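Local structure of HMG-CoA Lyase (Bacillus subtilis subsp. subtilis, 1YDO) at residues E106-K111 and L142-G147; Q158-S163 and A197-N202; D64-I69 and G93-A98. The protein belongs to the HMG-CoA lyase-like family of enzymes and folds as a TIM barrel, a cylinder of parallel strands wrapped in helices. One frame throughout, in Å; residues are numbered along the deposited sequence.

Interaction 1. Residues E106-K111 and L142-G147; sequences ETHNRK and LSTVFG
His108 lays the CD2–NE2 side of its imidazole against Ser143 and Thr144. The hydroxyl OG of Ser143 sits at the edge of the ring, close to the ring plane, 3.8 Å from His108 CD2 and 3.9 Å from His108 NE2. These are contact distances, so serine and histidine meet here by packing. Thr144 comes in obliquely: its CB lies 4.1 Å from His108 CD2, and the two side chains slide past each other in opposite directions. With CG anti to the backbone N, chi1 of His108 (-178°) carries the ring from the helix toward the strand end. The contact is small, burying 98 Å² over both sides, and rests on three residues, His108, Ser143 and Thr144.

The location illustrates how a TIM barrel is built at the C-terminal ends of its strands. Strand 137-143 finishes at Ser143, and helix 106-110 begins just after the neighbouring strand 97-103, so a residue of one strand-to-helix connection leans on the start of the next. This is the end of the barrel where enzymes of this fold generally keep their active sites.

Behind the first shell, Thr144 breaks out of the strand with left-handed backbone angles. Its OG1 donates to Gly147 O at 2.8 Å, arriving 48° out of the carbonyl plane, a bond that closes the turn after the strand. Thr144 N is held in addition by Thr179 OG1. Ser143 OG also makes a weak hydrogen bond to Met102 O of the adjacent strand, while on the helical side Ser105 OG receives His108 N.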
# COMPACT_ATOMS: atom_id res chain seq x y z
N GLU A 106 -17.87 -21.27 7.44
CA GLU A 106 -19.17 -21.89 7.19
C GLU A 106 -20.21 -20.80 6.94
O GLU A 106 -20.94 -20.84 5.96
CB GLU A 106 -19.59 -22.73 8.40
CG GLU A 106 -20.72 -23.72 8.11
CD GLU A 106 -20.23 -25.00 7.47
OE1 GLU A 106 -21.05 -25.69 6.81
OE2 GLU A 106 -19.03 -25.33 7.64
N THR A 107 -20.26 -19.83 7.85
CA THR A 107 -21.23 -18.73 7.76
C THR A 107 -21.13 -17.98 6.44
O THR A 107 -22.14 -17.73 5.79
CB THR A 107 -21.03 -17.73 8.91
OG1 THR A 107 -20.99 -18.45 10.15
CG2 THR A 107 -22.19 -16.74 8.95
N HIS A 108 -19.91 -17.64 6.04
CA HIS A 108 -19.69 -16.92 4.79
C HIS A 108 -20.12 -17.76 3.60
O HIS A 108 -20.76 -17.27 2.68
CB HIS A 108 -18.21 -16.55 4.62
CG HIS A 108 -17.93 -15.76 3.38
ND1 HIS A 108 -18.44 -14.49 3.17
CD2 HIS A 108 -17.20 -16.05 2.28
CE1 HIS A 108 -18.03 -14.04 2.01
NE2 HIS A 108 -17.28 -14.96 1.44
N ASN A 109 -19.75 -19.03 3.63
CA ASN A 109 -20.09 -19.93 2.54
C ASN A 109 -21.60 -20.05 2.42
O ASN A 109 -22.18 -19.77 1.36
CB ASN A 109 -19.48 -21.31 2.81
CG ASN A 109 -19.34 -22.14 1.55
OD1 ASN A 109 -19.63 -23.33 1.55
ND2 ASN A 109 -18.88 -21.51 0.48
N ARG A 110 -22.24 -20.46 3.51
CA ARG A 110 -23.69 -20.62 3.51
C ARG A 110 -24.40 -19.32 3.15
O ARG A 110 -25.51 -19.34 2.60
CB ARG A 110 -24.16 -21.13 4.89
CG ARG A 110 -25.67 -21.20 5.05
CD ARG A 110 -26.09 -22.41 5.88
NE ARG A 110 -25.91 -23.66 5.15
CZ ARG A 110 -26.53 -23.96 4.01
NH1 ARG A 110 -26.31 -25.13 3.42
NH2 ARG A 110 -27.38 -23.10 3.46
N LYS A 111 -23.78 -18.19 3.45
CA LYS A 111 -24.39 -16.90 3.14
C LYS A 111 -23.68 -16.25 1.97
O LYS A 111 -23.19 -15.13 2.07
CB LYS A 111 -24.32 -15.98 4.37
CG LYS A 111 -25.25 -14.77 4.30
CD LYS A 111 -25.32 -14.05 5.63
CE LYS A 111 -26.37 -12.94 5.61
NZ LYS A 111 -26.44 -12.14 6.88
N LEU A 142 -10.22 -20.49 -2.52
CA LEU A 142 -10.69 -20.61 -1.15
C LEU A 142 -10.74 -19.20 -0.56
O LEU A 142 -9.73 -18.51 -0.48
CB LEU A 142 -9.71 -21.48 -0.36
CG LEU A 142 -10.32 -22.34 0.74
CD1 LEU A 142 -9.20 -22.99 1.53
CD2 LEU A 142 -11.18 -21.50 1.66
N SER A 143 -11.92 -18.75 -0.15
CA SER A 143 -12.02 -17.41 0.38
C SER A 143 -12.14 -17.39 1.88
O SER A 143 -12.27 -18.43 2.52
CB SER A 143 -13.20 -16.67 -0.23
OG SER A 143 -14.41 -17.30 0.09
N THR A 144 -12.07 -16.18 2.43
CA THR A 144 -12.16 -15.91 3.86
C THR A 144 -11.15 -16.72 4.68
O THR A 144 -11.45 -17.15 5.80
CB THR A 144 -13.62 -16.14 4.35
OG1 THR A 144 -13.78 -15.57 5.65
CG2 THR A 144 -13.94 -17.61 4.42
N VAL A 145 -9.95 -16.91 4.14
CA VAL A 145 -8.92 -17.68 4.83
C VAL A 145 -8.19 -16.85 5.88
O VAL A 145 -7.57 -17.39 6.79
CB VAL A 145 -7.88 -18.27 3.85
CG1 VAL A 145 -8.58 -19.10 2.81
CG2 VAL A 145 -7.09 -17.18 3.20
N PHE A 146 -8.26 -15.52 5.76
CA PHE A 146 -7.60 -14.63 6.72
C PHE A 146 -8.61 -13.88 7.57
O PHE A 146 -8.36 -12.75 7.99
CB PHE A 146 -6.73 -13.61 5.98
CG PHE A 146 -5.51 -14.20 5.36
CD1 PHE A 146 -4.47 -14.64 6.15
CD2 PHE A 146 -5.42 -14.34 3.97
CE1 PHE A 146 -3.33 -15.21 5.57
CE2 PHE A 146 -4.28 -14.91 3.38
CZ PHE A 146 -3.24 -15.34 4.18
N GLY A 147 -9.75 -14.51 7.84
CA GLY A 147 -10.76 -13.86 8.65
C GLY A 147 -12.06 -13.76 7.90
O GLY A 147 -12.07 -13.61 6.68

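Interaction 2. Residues Q158-S163 and A197-N202; sequences QVIRLS and ARFPAN
In the helical layer outside the barrel wall, Ile160 and Ser163 of helix 156-169 meet Arg198 and Phe199 of the loop that brings the chain from helix 185-196 to strand 204-207. The methyl CG2 of Ile160 lies over one face of the Arg198 guanidinium, displaced toward its rim, with 3.5 Å between Ile160 CG2 and Arg198 CZ. The two side chains cross at about a right angle. Arg198 leaves its backbone nearly extended and then bends at chi3 (-37°), a kink that turns the planar group flat against the methyl.

Phe199 points the far end of its ring at the helix. Ser163 CB approaches obliquely, 3.7 Å from Phe199 CZ. The carbonyl oxygen of Ile160 lies at the ring edge, near the ring plane, with Ile160 O 3.9 Å from Phe199 CZ. The methyl contact is looser, Ile160 CG2 standing 4.3 Å from Phe199 CZ. Arg198 CB lies over one face of the same ring, offset toward the rim, and probably limits how the phenyl can turn.

As a piece of (beta/alpha)8 architecture, the contact shows how consecutive helices of the outer layer are joined: the loop following one helix reaches back to the helix before it. Leu195 extends the apolar seam by touching Val159, Ile160 and Ser163, and the ring of Phe167 meets Phe199 with the planes about 25° apart. Ser163 holds OG beside its own backbone N, anti to the carbonyl carbon (chi1 -57°), so that CB is the atom that meets the phenyl ring. The hydroxyl comes close to Val159 O, one turn earlier, though it is modelled too short for the length to be trusted.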
# COMPACT_ATOMS: atom_id res chain seq x y z
N GLN A 158 -9.01 -25.26 9.84
CA GLN A 158 -10.08 -25.26 8.85
C GLN A 158 -9.47 -25.17 7.46
O GLN A 158 -9.77 -25.99 6.60
CB GLN A 158 -11.00 -24.07 9.08
CG GLN A 158 -12.36 -24.20 8.44
CD GLN A 158 -13.07 -25.45 8.89
OE1 GLN A 158 -13.21 -25.69 10.10
NE2 GLN A 158 -13.52 -26.25 7.94
N VAL A 159 -8.62 -24.17 7.27
CA VAL A 159 -7.97 -23.95 5.99
C VAL A 159 -7.22 -25.19 5.57
O VAL A 159 -7.37 -25.68 4.45
CB VAL A 159 -6.96 -22.79 6.06
CG1 VAL A 159 -6.36 -22.54 4.69
CG2 VAL A 159 -7.64 -21.54 6.58
N ILE A 160 -6.41 -25.72 6.49
CA ILE A 160 -5.64 -26.92 6.22
C ILE A 160 -6.57 -28.04 5.80
O ILE A 160 -6.38 -28.67 4.76
CB ILE A 160 -4.87 -27.36 7.46
CG1 ILE A 160 -4.06 -26.19 8.02
CG2 ILE A 160 -3.94 -28.50 7.11
CD1 ILE A 160 -2.98 -25.72 7.10
N ARG A 161 -7.58 -28.28 6.62
CA ARG A 161 -8.57 -29.32 6.36
C ARG A 161 -9.05 -29.21 4.92
O ARG A 161 -8.79 -30.10 4.10
CB ARG A 161 -9.75 -29.17 7.33
CG ARG A 161 -10.70 -30.35 7.37
CD ARG A 161 -11.74 -30.21 8.48
NE ARG A 161 -12.81 -29.26 8.17
CZ ARG A 161 -13.80 -29.47 7.30
NH1 ARG A 161 -14.72 -28.54 7.09
NH2 ARG A 161 -13.86 -30.62 6.62
N LEU A 162 -9.75 -28.12 4.62
CA LEU A 162 -10.30 -27.88 3.28
C LEU A 162 -9.21 -27.97 2.22
O LEU A 162 -9.36 -28.67 1.22
CB LEU A 162 -10.96 -26.50 3.23
CG LEU A 162 -12.18 -26.29 4.13
CD1 LEU A 162 -12.65 -24.85 4.00
CD2 LEU A 162 -13.29 -27.28 3.75
N SER A 163 -8.12 -27.25 2.44
CA SER A 163 -7.02 -27.26 1.50
C SER A 163 -6.59 -28.69 1.15
O SER A 163 -6.31 -28.99 -0.01
CB SER A 163 -5.84 -26.48 2.08
OG SER A 163 -6.23 -25.15 2.39
N ALA A 197 3.95 -25.93 4.95
CA ALA A 197 4.53 -27.10 5.56
C ALA A 197 3.69 -28.35 5.28
O ALA A 197 3.77 -29.33 6.01
CB ALA A 197 4.67 -26.89 7.06
N ARG A 198 2.89 -28.32 4.22
CA ARG A 198 2.05 -29.47 3.90
C ARG A 198 1.72 -29.57 2.42
O ARG A 198 1.47 -30.65 1.89
CB ARG A 198 0.75 -29.40 4.70
CG ARG A 198 0.11 -30.75 4.97
CD ARG A 198 -0.85 -30.67 6.14
NE ARG A 198 -0.33 -29.76 7.17
CZ ARG A 198 -0.85 -29.64 8.38
NH1 ARG A 198 -1.91 -30.37 8.73
NH2 ARG A 198 -0.33 -28.77 9.24
N PHE A 199 1.73 -28.43 1.75
CA PHE A 199 1.42 -28.39 0.34
C PHE A 199 2.56 -27.67 -0.35
O PHE A 199 3.20 -26.83 0.25
CB PHE A 199 0.13 -27.62 0.13
CG PHE A 199 -0.95 -27.97 1.10
CD1 PHE A 199 -1.79 -29.06 0.88
CD2 PHE A 199 -1.12 -27.22 2.26
CE1 PHE A 199 -2.78 -29.40 1.80
CE2 PHE A 199 -2.11 -27.55 3.19
CZ PHE A 199 -2.94 -28.65 2.95
N PRO A 200 2.82 -28.00 -1.61
CA PRO A 200 3.90 -27.37 -2.38
C PRO A 200 3.63 -25.89 -2.64
O PRO A 200 2.56 -25.52 -3.14
CB PRO A 200 3.94 -28.19 -3.66
CG PRO A 200 2.53 -28.64 -3.81
CD PRO A 200 2.14 -29.03 -2.42
N ALA A 201 4.59 -25.03 -2.31
CA ALA A 201 4.44 -23.59 -2.51
C ALA A 201 4.08 -23.21 -3.94
O ALA A 201 3.40 -22.22 -4.17
CB ALA A 201 5.70 -22.88 -2.08
N ASN A 202 4.54 -24.00 -4.90
CA ASN A 202 4.25 -23.72 -6.30
C ASN A 202 2.77 -23.83 -6.64
O ASN A 202 2.30 -23.24 -7.60
CB ASN A 202 5.04 -24.66 -7.21
CG ASN A 202 6.53 -24.52 -7.03
OD1 ASN A 202 7.31 -24.89 -7.92
ND2 ASN A 202 6.95 -24.00 -5.88

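Interaction 3. Residues D64-I69 and G93-A98; sequences DVAKGI and GGINEA
The torsions of Ile95 carry its end to Ala66: CG1 is anti to the carbonyl carbon (chi1 -79°), and the bend at chi2 (60°) brings CD1 to within 3.8 Å of Ala66 CB. The side chain does not leave its backbone aimed at segment 64-69, so the bent chain makes the approach. Ala66 also sets its CB against the backbone of Gly93, 3.8 Å from Gly93 CA. Because Gly93 carries no side chain, the two backbones come close, with 5.0 Å between Ala66 CA and Gly93 CA.

In the barrel, this joins helix 62-68 to the turn between helix 84-93 and strand 97-103. Gly94 makes that turn with positive phi (96°), a conformation that glycine adopts readily, and the chain then passes through Ile95 toward the strand. Ile47 of strand 44-49 and Phe50 pack against both Ala66 and Ile95, completing the apolar cluster.

At the exposed margin the aliphatic part of Lys67 passes Gly93, with Lys67 CG 4.3 Å from Gly93 O, and its ammonium group forms a salt bridge with Glu92. The chemistry therefore divides in two: methyl groups and a bare glycine backbone meet inside through van der Waals packing, whereas the ionic link between Lys67 and the residue preceding Gly93 ties the two elements at the surface.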
# COMPACT_ATOMS: atom_id res chain seq x y z
N ASP A 64 -21.02 -14.49 -24.17
CA ASP A 64 -20.77 -13.60 -25.29
C ASP A 64 -19.32 -13.10 -25.29
O ASP A 64 -18.63 -13.10 -26.33
CB ASP A 64 -21.72 -12.40 -25.26
CG ASP A 64 -23.17 -12.79 -25.57
OD1 ASP A 64 -23.44 -13.30 -26.68
OD2 ASP A 64 -24.04 -12.58 -24.70
N VAL A 65 -18.84 -12.67 -24.13
CA VAL A 65 -17.48 -12.17 -24.03
C VAL A 65 -16.48 -13.29 -24.21
O VAL A 65 -15.42 -13.09 -24.80
CB VAL A 65 -17.22 -11.46 -22.65
CG1 VAL A 65 -17.44 -12.43 -21.51
CG2 VAL A 65 -15.79 -10.92 -22.60
N ALA A 66 -16.82 -14.47 -23.72
CA ALA A 66 -15.93 -15.61 -23.82
C ALA A 66 -15.61 -15.98 -25.26
O ALA A 66 -14.60 -16.64 -25.53
CB ALA A 66 -16.54 -16.82 -23.08
N LYS A 67 -16.47 -15.55 -26.19
CA LYS A 67 -16.29 -15.84 -27.62
C LYS A 67 -15.88 -14.60 -28.39
O LYS A 67 -15.56 -14.69 -29.57
CB LYS A 67 -17.58 -16.40 -28.22
CG LYS A 67 -17.97 -17.77 -27.69
CD LYS A 67 -19.32 -18.21 -28.23
CE LYS A 67 -19.68 -19.61 -27.74
NZ LYS A 67 -21.06 -20.01 -28.17
N GLY A 68 -15.90 -13.45 -27.72
CA GLY A 68 -15.53 -12.21 -28.39
C GLY A 68 -14.06 -11.84 -28.30
O GLY A 68 -13.51 -11.26 -29.25
N ILE A 69 -13.42 -12.16 -27.18
CA ILE A 69 -12.01 -11.83 -26.97
C ILE A 69 -11.11 -12.31 -28.10
O ILE A 69 -11.45 -13.23 -28.85
CB ILE A 69 -11.47 -12.44 -25.67
CG1 ILE A 69 -11.46 -13.96 -25.77
CG2 ILE A 69 -12.33 -11.99 -24.49
CD1 ILE A 69 -10.63 -14.65 -24.70
N GLY A 93 -17.70 -21.70 -24.18
CA GLY A 93 -17.02 -20.42 -24.29
C GLY A 93 -15.56 -20.56 -24.72
O GLY A 93 -14.96 -19.62 -25.24
N GLY A 94 -15.00 -21.74 -24.48
CA GLY A 94 -13.61 -21.98 -24.86
C GLY A 94 -12.62 -21.77 -23.74
O GLY A 94 -11.42 -21.84 -23.96
N ILE A 95 -13.13 -21.52 -22.53
CA ILE A 95 -12.26 -21.29 -21.38
C ILE A 95 -11.23 -22.39 -21.23
O ILE A 95 -11.57 -23.56 -21.30
CB ILE A 95 -13.07 -21.20 -20.08
CG1 ILE A 95 -13.69 -19.81 -19.96
CG2 ILE A 95 -12.18 -21.42 -18.87
CD1 ILE A 95 -14.62 -19.47 -21.10
N ASN A 96 -9.97 -22.00 -21.03
CA ASN A 96 -8.89 -22.95 -20.86
C ASN A 96 -8.90 -23.50 -19.43
O ASN A 96 -8.74 -24.70 -19.21
CB ASN A 96 -7.54 -22.30 -21.12
CG ASN A 96 -7.50 -21.55 -22.42
OD1 ASN A 96 -7.80 -22.10 -23.46
ND2 ASN A 96 -7.14 -20.27 -22.36
N GLU A 97 -9.09 -22.62 -18.46
CA GLU A 97 -9.09 -23.05 -17.07
C GLU A 97 -10.34 -22.63 -16.30
O GLU A 97 -10.81 -21.51 -16.42
CB GLU A 97 -7.83 -22.54 -16.34
CG GLU A 97 -7.83 -22.76 -14.82
CD GLU A 97 -6.44 -22.70 -14.19
OE1 GLU A 97 -5.64 -23.65 -14.41
OE2 GLU A 97 -6.15 -21.72 -13.48
N ALA A 98 -10.86 -23.57 -15.53
CA ALA A 98 -12.04 -23.32 -14.74
C ALA A 98 -11.63 -23.10 -13.30
O ALA A 98 -10.79 -23.83 -12.78
CB ALA A 98 -12.98 -24.50 -14.84

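Overall arrangement
Along the chain the contacts come in series: interaction 3 closes before interaction 1 opens, and interaction 1 closes before interaction 2 begins. Interactions 1 and 2 are neighbours, their centres 16 Å apart, and they touch where Leu142, on strand 137-143, packs its CD1 against helix 156-169, which follows that strand in the chain. Interaction 3 is remote, its centre 28 Å from that of interaction 1 and 30 Å from that of interaction 2, yet it reaches the same parallel sheet as interaction 1, since strands 97-103 and 137-143 lie side by side. Each joins neighbouring strand and helix units of the barrel wall and its helical layer.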